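Local coordinates for protein Rbam17540 (Bacillus amyloliquefaciens, PDB 2YOY) that probably acts as a copper-dependent lytic polysaccharide monooxygenase that oxidatively cleaves cellulose, at residues A[103-114]-A[142-153]; A[96-104]-A[133-141]. All blocks are in the same frame, centred on the assembly; numbering follows the deposited sequence. Where two conformers were deposited one is given.

Contact 1: A[103-114]-A[142-153]; sequences WHYYITKKNWNP and HKIFVPTDRSGY
The two sheets of the beta sandwich face each other where Trp103 and Tyr105 of strand 103-108 meet His142 and Ile144 of strand 142-146. The His142 ring turns an edge toward the face of the Trp103 five-membered ring, planes at 53°, while its ND1 shares a hydrogen bond with Tyr105 OH (2.6 Å). That hydroxyl lies in the imidazole plane and has a second partner in Trp92, so the phenol is held from two residues. Ile144 lays CG1 over the Tyr105 ring, 4.0 Å from the centroid, in a CH-pi contact. Farther along, Ile107 sets CD1 against Val146 CG1 and CG2 against Pro147 CG, the latter pair 3.8 Å apart. These residues form part of the buried interior of the immunoglobulin-like core of this family, with the polar His142-Tyr105 pair set within it: the strands run nearly parallel but belong to different sheets, and their facing side chains meet across the gap. Beyond the strands Arg150 takes over. With CG between backbone N and carbonyl carbon (chi1 72°) and a bend at chi3, its guanidinium reaches back over Pro147 CG, and NH1 donates to Thr108 O at 2.9 Å, in the guanidinium plane. Its side edge, NE and NH2, holds Asp149 OD1 (NE to OD1 2.9 Å), and Glu124 supplies a second salt bridge. A leucine here would probably leave Thr108 O without this donor and both carboxylates without their shared cation. At the far end Trp112 NE1 donates in its ring plane to Tyr153 O (2.8 Å); the indole turns its edge to the Tyr153 face, planes at 70°, and Tyr153 OH continues to Asp174.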
loop_
_atom_site.group_PDB
_atom_site.type_symbol
_atom_site.label_atom_id
_atom_site.label_comp_id
_atom_site.label_asym_id
_atom_site.label_seq_id
_atom_site.Cartn_x
_atom_site.Cartn_y
_atom_site.Cartn_z
ATOM N N TRP A 103 -2.219 -10.865 6.196
ATOM C CA TRP A 103 -2.357 -9.705 5.366
ATOM C C TRP A 103 -3.812 -9.258 5.377
ATOM O O TRP A 103 -4.744 -10.036 5.626
ATOM C CB TRP A 103 -1.963 -9.968 3.922
ATOM C CG TRP A 103 -0.583 -10.459 3.638
ATOM C CD1 TRP A 103 0.461 -9.720 3.117
ATOM C CD2 TRP A 103 -0.112 -11.825 3.682
ATOM N NE1 TRP A 103 1.539 -10.534 2.862
ATOM C CE2 TRP A 103 1.223 -11.823 3.203
ATOM C CE3 TRP A 103 -0.694 -13.031 4.050
ATOM C CZ2 TRP A 103 1.992 -13.014 3.085
ATOM C CZ3 TRP A 103 0.086 -14.218 3.961
ATOM C CH2 TRP A 103 1.402 -14.181 3.497
ATOM N N HIS A 104 -3.991 -7.966 5.213
ATOM C CA HIS A 104 -5.333 -7.351 5.252
ATOM C C HIS A 104 -5.428 -6.189 4.284
ATOM O O HIS A 104 -4.479 -5.406 4.114
ATOM C CB HIS A 104 -5.798 -7.033 6.697
ATOM C CG HIS A 104 -4.753 -6.422 7.588
ATOM N ND1 HIS A 104 -5.020 -5.318 8.367
ATOM C CD2 HIS A 104 -3.471 -6.781 7.872
ATOM C CE1 HIS A 104 -3.935 -4.986 9.047
ATOM N NE2 HIS A 104 -2.993 -5.877 8.786
ATOM N N TYR A 105 -6.565 -6.117 3.593
ATOM C CA TYR A 105 -6.785 -5.211 2.470
ATOM C C TYR A 105 -8.031 -4.363 2.708
ATOM O O TYR A 105 -9.055 -4.871 3.176
ATOM C CB TYR A 105 -6.980 -6.017 1.171
ATOM C CG TYR A 105 -5.707 -6.748 0.689
ATOM C CD1 TYR A 105 -5.396 -7.994 1.151
ATOM C CD2 TYR A 105 -4.833 -6.155 -0.206
ATOM C CE1 TYR A 105 -4.278 -8.652 0.748
ATOM C CE2 TYR A 105 -3.648 -6.809 -0.621
ATOM C CZ TYR A 105 -3.384 -8.049 -0.105
ATOM O OH TYR A 105 -2.302 -8.772 -0.499
ATOM N N TYR A 106 -7.913 -3.083 2.366
ATOM C CA TYR A 106 -8.919 -2.086 2.564
ATOM C C TYR A 106 -9.087 -1.324 1.239
ATOM O O TYR A 106 -8.149 -1.222 0.453
ATOM C CB TYR A 106 -8.483 -1.107 3.633
ATOM C CG TYR A 106 -8.114 -1.748 4.961
ATOM C CD1 TYR A 106 -6.899 -2.419 5.138
ATOM C CD2 TYR A 106 -9.012 -1.788 6.008
ATOM C CE1 TYR A 106 -6.607 -3.078 6.320
ATOM C CE2 TYR A 106 -8.692 -2.397 7.199
ATOM C CZ TYR A 106 -7.503 -3.041 7.349
ATOM O OH TYR A 106 -7.194 -3.682 8.506
ATOM N N ILE A 107 -10.237 -0.718 1.048
ATOM C CA ILE A 107 -10.467 0.186 -0.087
ATOM C C ILE A 107 -11.112 1.448 0.474
ATOM O O ILE A 107 -11.779 1.406 1.492
ATOM C CB ILE A 107 -11.347 -0.426 -1.185
ATOM C CG1 ILE A 107 -11.203 0.397 -2.480
ATOM C CG2 ILE A 107 -12.804 -0.464 -0.741
ATOM C CD1 ILE A 107 -11.718 -0.323 -3.693
ATOM N N THR A 108 -10.881 2.537 -0.224
ATOM C CA THR A 108 -11.537 3.800 0.087
ATOM C C THR A 108 -13.040 3.667 -0.095
ATOM O O THR A 108 -13.521 2.980 -0.976
ATOM C CB THR A 108 -11.050 4.930 -0.823
ATOM O OG1 THR A 108 -10.911 4.432 -2.150
ATOM C CG2 THR A 108 -9.699 5.449 -0.315
ATOM N N LYS A 109 -13.770 4.419 0.714
ATOM C CA LYS A 109 -15.235 4.423 0.673
ATOM C C LYS A 109 -15.723 5.197 -0.519
ATOM O O LYS A 109 -15.023 6.069 -1.047
ATOM C CB LYS A 109 -15.796 5.029 1.948
ATOM C CG LYS A 109 -15.475 4.222 3.197
ATOM C CD LYS A 109 -15.879 4.943 4.480
ATOM C CE LYS A 109 -15.756 3.989 5.670
ATOM N NZ LYS A 109 -16.077 4.629 6.986
ATOM N N LYS A 110 -16.966 4.892 -0.922
ATOM C CA LYS A 110 -17.600 5.514 -2.088
ATOM C C LYS A 110 -17.487 7.035 -2.070
ATOM O O LYS A 110 -17.260 7.662 -3.102
ATOM C CB LYS A 110 -19.080 5.082 -2.182
ATOM C CG LYS A 110 -19.747 5.382 -3.511
ATOM C CD LYS A 110 -21.136 4.764 -3.554
ATOM C CE LYS A 110 -21.896 5.174 -4.799
ATOM N NZ LYS A 110 -21.231 4.698 -6.041
ATOM N N ASN A 111 -17.623 7.636 -0.900
ATOM C CA ASN A 111 -17.628 9.094 -0.835
ATOM C C ASN A 111 -16.306 9.681 -0.334
ATOM O O ASN A 111 -16.288 10.778 0.208
ATOM C CB ASN A 111 -18.787 9.547 0.073
ATOM C CG ASN A 111 -18.629 9.042 1.492
ATOM O OD1 ASN A 111 -17.787 8.178 1.759
ATOM N ND2 ASN A 111 -19.425 9.576 2.406
ATOM N N TRP A 112 -15.186 8.972 -0.473
ATOM C CA TRP A 112 -13.940 9.511 0.098
ATOM C C TRP A 112 -13.499 10.793 -0.600
ATOM O O TRP A 112 -13.894 11.056 -1.720
ATOM C CB TRP A 112 -12.816 8.479 0.053
ATOM C CG TRP A 112 -12.158 8.268 -1.305
ATOM C CD1 TRP A 112 -12.731 7.804 -2.441
ATOM C CD2 TRP A 112 -10.795 8.547 -1.616
ATOM N NE1 TRP A 112 -11.789 7.712 -3.458
ATOM C CE2 TRP A 112 -10.589 8.169 -2.979
ATOM C CE3 TRP A 112 -9.708 9.049 -0.877
ATOM C CZ2 TRP A 112 -9.357 8.313 -3.616
ATOM C CZ3 TRP A 112 -8.462 9.149 -1.535
ATOM C CH2 TRP A 112 -8.325 8.792 -2.884
ATOM N N ASN A 113 -12.625 11.540 0.060
ATOM C CA ASN A 113 -12.109 12.799 -0.476
ATOM C C ASN A 113 -10.661 12.672 -0.949
ATOM O O ASN A 113 -9.735 12.630 -0.144
ATOM C CB ASN A 113 -12.232 13.910 0.567
ATOM C CG ASN A 113 -11.904 15.275 0.000
ATOM O OD1 ASN A 113 -11.251 15.399 -1.038
ATOM N ND2 ASN A 113 -12.417 16.322 0.653
ATOM N N PRO A 114 -10.460 12.592 -2.280
ATOM C CA PRO A 114 -9.107 12.403 -2.793
ATOM C C PRO A 114 -8.152 13.561 -2.607
ATOM O O PRO A 114 -6.978 13.413 -2.952
ATOM C CB PRO A 114 -9.337 12.141 -4.301
ATOM C CG PRO A 114 -10.630 12.818 -4.599
ATOM C CD PRO A 114 -11.462 12.615 -3.365
ATOM N N HIS A 142 -2.669 -13.056 -3.259
ATOM C CA HIS A 142 -3.919 -13.141 -2.563
ATOM C C HIS A 142 -5.080 -12.762 -3.470
ATOM O O HIS A 142 -4.982 -11.806 -4.231
ATOM C CB HIS A 142 -3.887 -12.163 -1.379
ATOM C CG HIS A 142 -2.685 -12.355 -0.523
ATOM N ND1 HIS A 142 -1.921 -11.309 -0.075
ATOM C CD2 HIS A 142 -2.047 -13.483 -0.128
ATOM C CE1 HIS A 142 -0.899 -11.771 0.609
ATOM N NE2 HIS A 142 -0.935 -13.089 0.575
ATOM N N LYS A 143 -6.188 -13.478 -3.332
ATOM C CA LYS A 143 -7.415 -13.210 -4.117
ATOM C C LYS A 143 -8.361 -12.489 -3.226
ATOM O O LYS A 143 -8.804 -13.035 -2.245
ATOM C CB LYS A 143 -8.042 -14.536 -4.513
ATOM C CG LYS A 143 -9.246 -14.430 -5.429
ATOM C CD LYS A 143 -9.740 -15.838 -5.727
ATOM C CE LYS A 143 -11.050 -15.853 -6.486
ATOM N NZ LYS A 143 -11.675 -17.182 -6.324
ATOM N N ILE A 144 -8.603 -11.233 -3.574
ATOM C CA ILE A 144 -9.385 -10.313 -2.798
ATOM C C ILE A 144 -10.518 -9.775 -3.688
ATOM O O ILE A 144 -10.309 -9.382 -4.870
ATOM C CB ILE A 144 -8.492 -9.187 -2.327
ATOM C CG1 ILE A 144 -7.327 -9.675 -1.439
ATOM C CG2 ILE A 144 -9.271 -8.119 -1.561
ATOM C CD1 ILE A 144 -7.705 -10.243 -0.082
ATOM N N PHE A 145 -11.707 -9.701 -3.094
ATOM C CA PHE A 145 -12.846 -9.159 -3.797
ATOM C C PHE A 145 -12.900 -7.645 -3.668
ATOM O O PHE A 145 -13.013 -7.123 -2.596
ATOM C CB PHE A 145 -14.139 -9.823 -3.315
ATOM C CG PHE A 145 -15.299 -9.571 -4.248
ATOM C CD1 PHE A 145 -15.531 -10.370 -5.324
ATOM C CD2 PHE A 145 -16.143 -8.489 -4.015
ATOM C CE1 PHE A 145 -16.612 -10.111 -6.181
ATOM C CE2 PHE A 145 -17.249 -8.231 -4.858
ATOM C CZ PHE A 145 -17.481 -9.068 -5.916
ATOM N N VAL A 146 -12.753 -6.919 -4.770
ATOM C CA VAL A 146 -12.777 -5.475 -4.699
ATOM C C VAL A 146 -14.274 -5.075 -4.917
ATOM O O VAL A 146 -14.888 -5.506 -5.897
ATOM C CB VAL A 146 -11.952 -4.866 -5.842
ATOM C CG1 VAL A 146 -12.154 -3.351 -5.971
ATOM C CG2 VAL A 146 -10.471 -5.287 -5.805
ATOM N N PRO A 147 -14.857 -4.230 -4.037
ATOM C CA PRO A 147 -16.265 -3.904 -4.171
ATOM C C PRO A 147 -16.654 -3.447 -5.583
ATOM O O PRO A 147 -15.895 -2.752 -6.242
ATOM C CB PRO A 147 -16.491 -2.777 -3.120
ATOM C CG PRO A 147 -15.385 -2.922 -2.131
ATOM C CD PRO A 147 -14.243 -3.653 -2.853
ATOM N N THR A 148 -17.858 -3.812 -6.003
ATOM C CA THR A 148 -18.383 -3.490 -7.337
ATOM C C THR A 148 -19.411 -2.330 -7.311
ATOM O O THR A 148 -20.076 -2.085 -8.330
ATOM C CB THR A 148 -19.027 -4.727 -8.009
ATOM O OG1 THR A 148 -20.104 -5.238 -7.199
ATOM C CG2 THR A 148 -17.986 -5.844 -8.247
ATOM N N ASP A 149 -19.528 -1.639 -6.171
ATOM C CA ASP A 149 -20.518 -0.560 -5.948
ATOM C C ASP A 149 -19.897 0.830 -6.054
ATOM O O ASP A 149 -20.512 1.815 -5.656
ATOM C CB ASP A 149 -21.199 -0.696 -4.566
ATOM C CG ASP A 149 -20.215 -0.612 -3.425
ATOM O OD1 ASP A 149 -18.994 -0.595 -3.687
ATOM O OD2 ASP A 149 -20.653 -0.552 -2.269
ATOM N N ARG A 150 -18.669 0.905 -6.564
ATOM C CA ARG A 150 -18.000 2.193 -6.701
ATOM C C ARG A 150 -17.033 2.237 -7.873
ATOM O O ARG A 150 -16.529 1.205 -8.292
ATOM C CB ARG A 150 -17.324 2.580 -5.372
ATOM C CG ARG A 150 -16.069 1.772 -5.018
ATOM C CD ARG A 150 -15.792 1.798 -3.506
ATOM N NE ARG A 150 -16.786 1.027 -2.774
ATOM C CZ ARG A 150 -16.783 0.797 -1.485
ATOM N NH1 ARG A 150 -15.813 1.262 -0.697
ATOM N NH2 ARG A 150 -17.727 0.037 -0.957
ATOM N N SER A 151 -16.798 3.442 -8.394
ATOM C CA SER A 151 -15.995 3.660 -9.594
ATOM C C SER A 151 -15.140 4.915 -9.454
ATOM O O SER A 151 -15.302 5.708 -8.525
ATOM C CB SER A 151 -16.880 3.807 -10.868
ATOM O OG SER A 151 -17.626 4.978 -10.778
ATOM N N GLY A 152 -14.271 5.092 -10.426
ATOM C CA GLY A 152 -13.344 6.205 -10.467
ATOM C C GLY A 152 -12.155 5.946 -9.577
ATOM O O GLY A 152 -11.791 4.780 -9.344
ATOM N N TYR A 153 -11.563 7.041 -9.125
ATOM C CA TYR A 153 -10.332 7.008 -8.363
ATOM C C TYR A 153 -10.595 6.497 -6.957
ATOM O O TYR A 153 -11.349 7.130 -6.192
ATOM C CB TYR A 153 -9.696 8.401 -8.294
ATOM C CG TYR A 153 -8.395 8.471 -7.500
ATOM C CD1 TYR A 153 -7.542 7.354 -7.367
ATOM C CD2 TYR A 153 -7.995 9.662 -6.922
ATOM C CE1 TYR A 153 -6.378 7.423 -6.604
ATOM C CE2 TYR A 153 -6.799 9.755 -6.219
ATOM C CZ TYR A 153 -5.987 8.652 -6.067
ATOM O OH TYR A 153 -4.790 8.777 -5.362
HETATM O O HOH W 1 -16.582 6.739 -5.572
HETATM O O HOH W 2 -18.613 5.589 -7.188
#

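Contact 2: A[96-104]-A[133-141]; sequences APHATSKWH and GSKADTNLT. With CU1 (copper (I) ion), chain C.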
loop_
_atom_site.group_PDB
_atom_site.type_symbol
_atom_site.label_atom_id
_atom_site.label_comp_id
_atom_site.label_asym_id
_atom_site.label_seq_id
_atom_site.Cartn_x
_atom_site.Cartn_y
_atom_site.Cartn_z
ATOM N N ALA A 96 12.841 -9.542 1.768
ATOM C CA ALA A 96 13.080 -10.314 2.974
ATOM C C ALA A 96 11.743 -10.831 3.479
ATOM O O ALA A 96 10.998 -10.082 4.151
ATOM C CB ALA A 96 13.791 -9.480 4.028
ATOM N N PRO A 97 11.396 -12.085 3.114
ATOM C CA PRO A 97 10.031 -12.647 3.386
ATOM C C PRO A 97 9.833 -13.164 4.812
ATOM O O PRO A 97 9.819 -14.375 5.044
ATOM C CB PRO A 97 9.943 -13.803 2.401
ATOM C CG PRO A 97 11.362 -14.267 2.274
ATOM C CD PRO A 97 12.219 -13.034 2.337
ATOM N N HIS A 98 9.607 -12.254 5.745
ATOM C CA HIS A 98 9.548 -12.574 7.152
ATOM C C HIS A 98 8.362 -13.460 7.489
ATOM O O HIS A 98 7.374 -13.515 6.745
ATOM C CB HIS A 98 9.372 -11.315 7.991
ATOM C CG HIS A 98 10.393 -10.264 7.732
ATOM N ND1 HIS A 98 11.735 -10.459 7.976
ATOM C CD2 HIS A 98 10.273 -9.004 7.241
ATOM C CE1 HIS A 98 12.401 -9.362 7.659
ATOM N NE2 HIS A 98 11.534 -8.457 7.228
ATOM N N ALA A 99 8.468 -14.122 8.643
ATOM C CA ALA A 99 7.374 -14.862 9.232
ATOM C C ALA A 99 6.162 -13.960 9.321
ATOM O O ALA A 99 6.287 -12.822 9.762
ATOM C CB ALA A 99 7.746 -15.342 10.628
ATOM N N THR A 100 5.003 -14.479 8.928
ATOM C CA THR A 100 3.814 -13.641 8.695
ATOM C C THR A 100 2.616 -14.115 9.476
ATOM O O THR A 100 2.304 -15.306 9.489
ATOM C CB THR A 100 3.495 -13.626 7.181
ATOM O OG1 THR A 100 4.615 -13.077 6.481
ATOM C CG2 THR A 100 2.199 -12.838 6.869
ATOM N N SER A 101 1.901 -13.170 10.111
ATOM C CA SER A 101 0.673 -13.477 10.819
ATOM C C SER A 101 -0.566 -13.278 9.948
ATOM O O SER A 101 -1.487 -14.076 9.993
ATOM C CB SER A 101 0.555 -12.677 12.109
ATOM O OG SER A 101 0.673 -11.313 11.846
ATOM N N LYS A 102 -0.595 -12.207 9.161
ATOM C CA LYS A 102 -1.734 -11.986 8.251
ATOM C C LYS A 102 -1.436 -10.884 7.265
ATOM O O LYS A 102 -0.524 -10.078 7.453
ATOM C CB LYS A 102 -3.037 -11.642 8.997
ATOM C CG LYS A 102 -3.060 -10.279 9.664
ATOM C CD LYS A 102 -4.408 -9.991 10.302
ATOM C CE LYS A 102 -4.466 -8.585 10.823
ATOM N NZ LYS A 102 -5.782 -8.264 11.425
ATOM N N TRP A 103 -2.219 -10.865 6.196
ATOM C CA TRP A 103 -2.357 -9.705 5.366
ATOM C C TRP A 103 -3.812 -9.258 5.377
ATOM O O TRP A 103 -4.744 -10.036 5.626
ATOM C CB TRP A 103 -1.963 -9.968 3.922
ATOM C CG TRP A 103 -0.583 -10.459 3.638
ATOM C CD1 TRP A 103 0.461 -9.720 3.117
ATOM C CD2 TRP A 103 -0.112 -11.825 3.682
ATOM N NE1 TRP A 103 1.539 -10.534 2.862
ATOM C CE2 TRP A 103 1.223 -11.823 3.203
ATOM C CE3 TRP A 103 -0.694 -13.031 4.050
ATOM C CZ2 TRP A 103 1.992 -13.014 3.085
ATOM C CZ3 TRP A 103 0.086 -14.218 3.961
ATOM C CH2 TRP A 103 1.402 -14.181 3.497
ATOM N N HIS A 104 -3.991 -7.966 5.213
ATOM C CA HIS A 104 -5.333 -7.351 5.252
ATOM C C HIS A 104 -5.428 -6.189 4.284
ATOM O O HIS A 104 -4.479 -5.406 4.114
ATOM C CB HIS A 104 -5.798 -7.033 6.697
ATOM C CG HIS A 104 -4.753 -6.422 7.588
ATOM N ND1 HIS A 104 -5.020 -5.318 8.367
ATOM C CD2 HIS A 104 -3.471 -6.781 7.872
ATOM C CE1 HIS A 104 -3.935 -4.986 9.047
ATOM N NE2 HIS A 104 -2.993 -5.877 8.786
ATOM N N GLY A 133 2.140 -18.237 10.364
ATOM C CA GLY A 133 3.407 -17.826 10.992
ATOM C C GLY A 133 4.606 -18.279 10.205
ATOM O O GLY A 133 5.741 -17.978 10.564
ATOM N N SER A 134 4.381 -19.020 9.130
ATOM C CA SER A 134 5.463 -19.356 8.222
ATOM C C SER A 134 5.861 -18.103 7.403
ATOM O O SER A 134 5.223 -17.036 7.494
ATOM C CB SER A 134 5.068 -20.515 7.316
ATOM O OG SER A 134 4.097 -20.126 6.365
ATOM N N LYS A 135 6.917 -18.234 6.624
ATOM C CA LYS A 135 7.431 -17.126 5.821
ATOM C C LYS A 135 6.396 -16.598 4.812
ATOM O O LYS A 135 5.533 -17.339 4.336
ATOM C CB LYS A 135 8.722 -17.535 5.100
ATOM C CG LYS A 135 9.878 -17.700 6.083
ATOM C CD LYS A 135 11.208 -17.947 5.394
ATOM C CE LYS A 135 12.230 -18.503 6.377
ATOM N NZ LYS A 135 12.197 -17.832 7.712
ATOM N N ALA A 136 6.519 -15.312 4.490
ATOM C CA ALA A 136 5.532 -14.618 3.642
ATOM C C ALA A 136 5.412 -15.221 2.266
ATOM O O ALA A 136 4.335 -15.161 1.639
ATOM C CB ALA A 136 5.861 -13.145 3.525
ATOM N N ASP A 137 6.515 -15.766 1.776
ATOM C CA ASP A 137 6.528 -16.288 0.416
ATOM C C ASP A 137 5.971 -17.700 0.304
ATOM O O ASP A 137 5.944 -18.248 -0.794
ATOM C CB ASP A 137 7.921 -16.152 -0.233
ATOM C CG ASP A 137 9.027 -16.839 0.550
ATOM O OD1 ASP A 137 8.768 -17.436 1.613
ATOM O OD2 ASP A 137 10.175 -16.763 0.084
ATOM N N THR A 138 5.446 -18.267 1.387
ATOM C CA THR A 138 4.578 -19.433 1.228
ATOM C C THR A 138 3.152 -19.064 0.738
ATOM O O THR A 138 2.360 -19.949 0.463
ATOM C CB THR A 138 4.481 -20.311 2.489
ATOM O OG1 THR A 138 3.759 -19.618 3.513
ATOM C CG2 THR A 138 5.855 -20.714 2.981
ATOM N N ASN A 139 2.822 -17.769 0.659
ATOM C CA ASN A 139 1.571 -17.315 0.044
ATOM C C ASN A 139 1.798 -15.953 -0.625
ATOM O O ASN A 139 1.421 -14.935 -0.074
ATOM C CB ASN A 139 0.445 -17.234 1.089
ATOM C CG ASN A 139 -0.911 -17.000 0.467
ATOM O OD1 ASN A 139 -1.047 -17.006 -0.771
ATOM N ND2 ASN A 139 -1.920 -16.830 1.291
ATOM N N LEU A 140 2.387 -15.964 -1.821
ATOM C CA LEU A 140 2.777 -14.735 -2.548
ATOM C C LEU A 140 1.634 -13.856 -3.035
ATOM O O LEU A 140 1.750 -12.610 -3.041
ATOM C CB LEU A 140 3.624 -15.096 -3.773
ATOM C CG LEU A 140 5.040 -15.559 -3.438
ATOM C CD1 LEU A 140 5.623 -16.294 -4.638
ATOM C CD2 LEU A 140 5.933 -14.407 -3.015
ATOM N N THR A 141 0.546 -14.495 -3.437
ATOM C CA THR A 141 -0.548 -13.844 -4.181
ATOM C C THR A 141 -1.880 -14.116 -3.502
ATOM O O THR A 141 -2.174 -15.258 -3.170
ATOM C CB THR A 141 -0.593 -14.406 -5.615
ATOM O OG1 THR A 141 0.610 -14.065 -6.301
ATOM C CG2 THR A 141 -1.773 -13.858 -6.419
HETATM CU CU CU1 C . 11.879 -6.767 6.295
#
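His98, whose carbonyl O takes a weak hydrogen bond from Ala136 N (3.0 Å), binds the copper ion through NE2 at 2.0 Å. Its CB points away from residues 133-141, and with CG anti to the carbonyl carbon (chi1 -54°) NE2 reaches the metal, leaving the backbone to meet the second segment; Ala96 O sits over one face of the ring. The same His98 O accepts from Thr100 OG1 (2.8 Å), its firmer bond, to which the weak one from Ala136 N, shared with Pro97 O, adds. Thr100 OG1 is in turn a partner of Trp160 NE1, and it also rests against Ala136 CB. Next, Thr100 N donates to Ser134 O at 2.9 Å from above the carbonyl plane, and Gly133 N returns a weak bond to Thr100 O. Flanked by the Thr100-Ser134 bond and the weak Ala136-His98 bond, Ala99 and Lys135 form a single beta bridge. Gly133 adopts backbone angles at which a CB would jam against the preceding carbonyl O. Just before His98, Pro97 is the centre of an inverse gamma turn and lays CG against Asp137 OD2 (3.5 Å). Farther from the copper, the six-membered ring of Trp103 points its edge at the 3-10 segment beginning at Ala136: CZ2 lies 3.5 Å from Ala136 O, near the indole plane, and CH2 lies 4.0 Å from Asn139 CB. Trp160 also stacks on Trp103, joining this indole to Thr100. His1 completes the copper site, and the pairing of an N-terminal histidine with a second histidine is the histidine brace typical of lytic polysaccharide monooxygenases.

In the fold
From the copper-binding N terminus the chain first reaches 96-104, which runs into 103-114 along strand 100-108. It then turns back through strand 123-130, which pairs antiparallel with 100-108, and enters the loop 133-141, where contact 2 closes its excursion beside the metal site. The chain continues directly into 142-153, now in the three-stranded sheet, and contact 1 closes the second loop. The segments alternate along the sequence, so the two closures cross rather than nest, sharing strand 123-130 within both loops. Their centres lie about 23 Å apart: contact 2 ties the copper end together, contact 1 joins the two sheets and the loops at their far end.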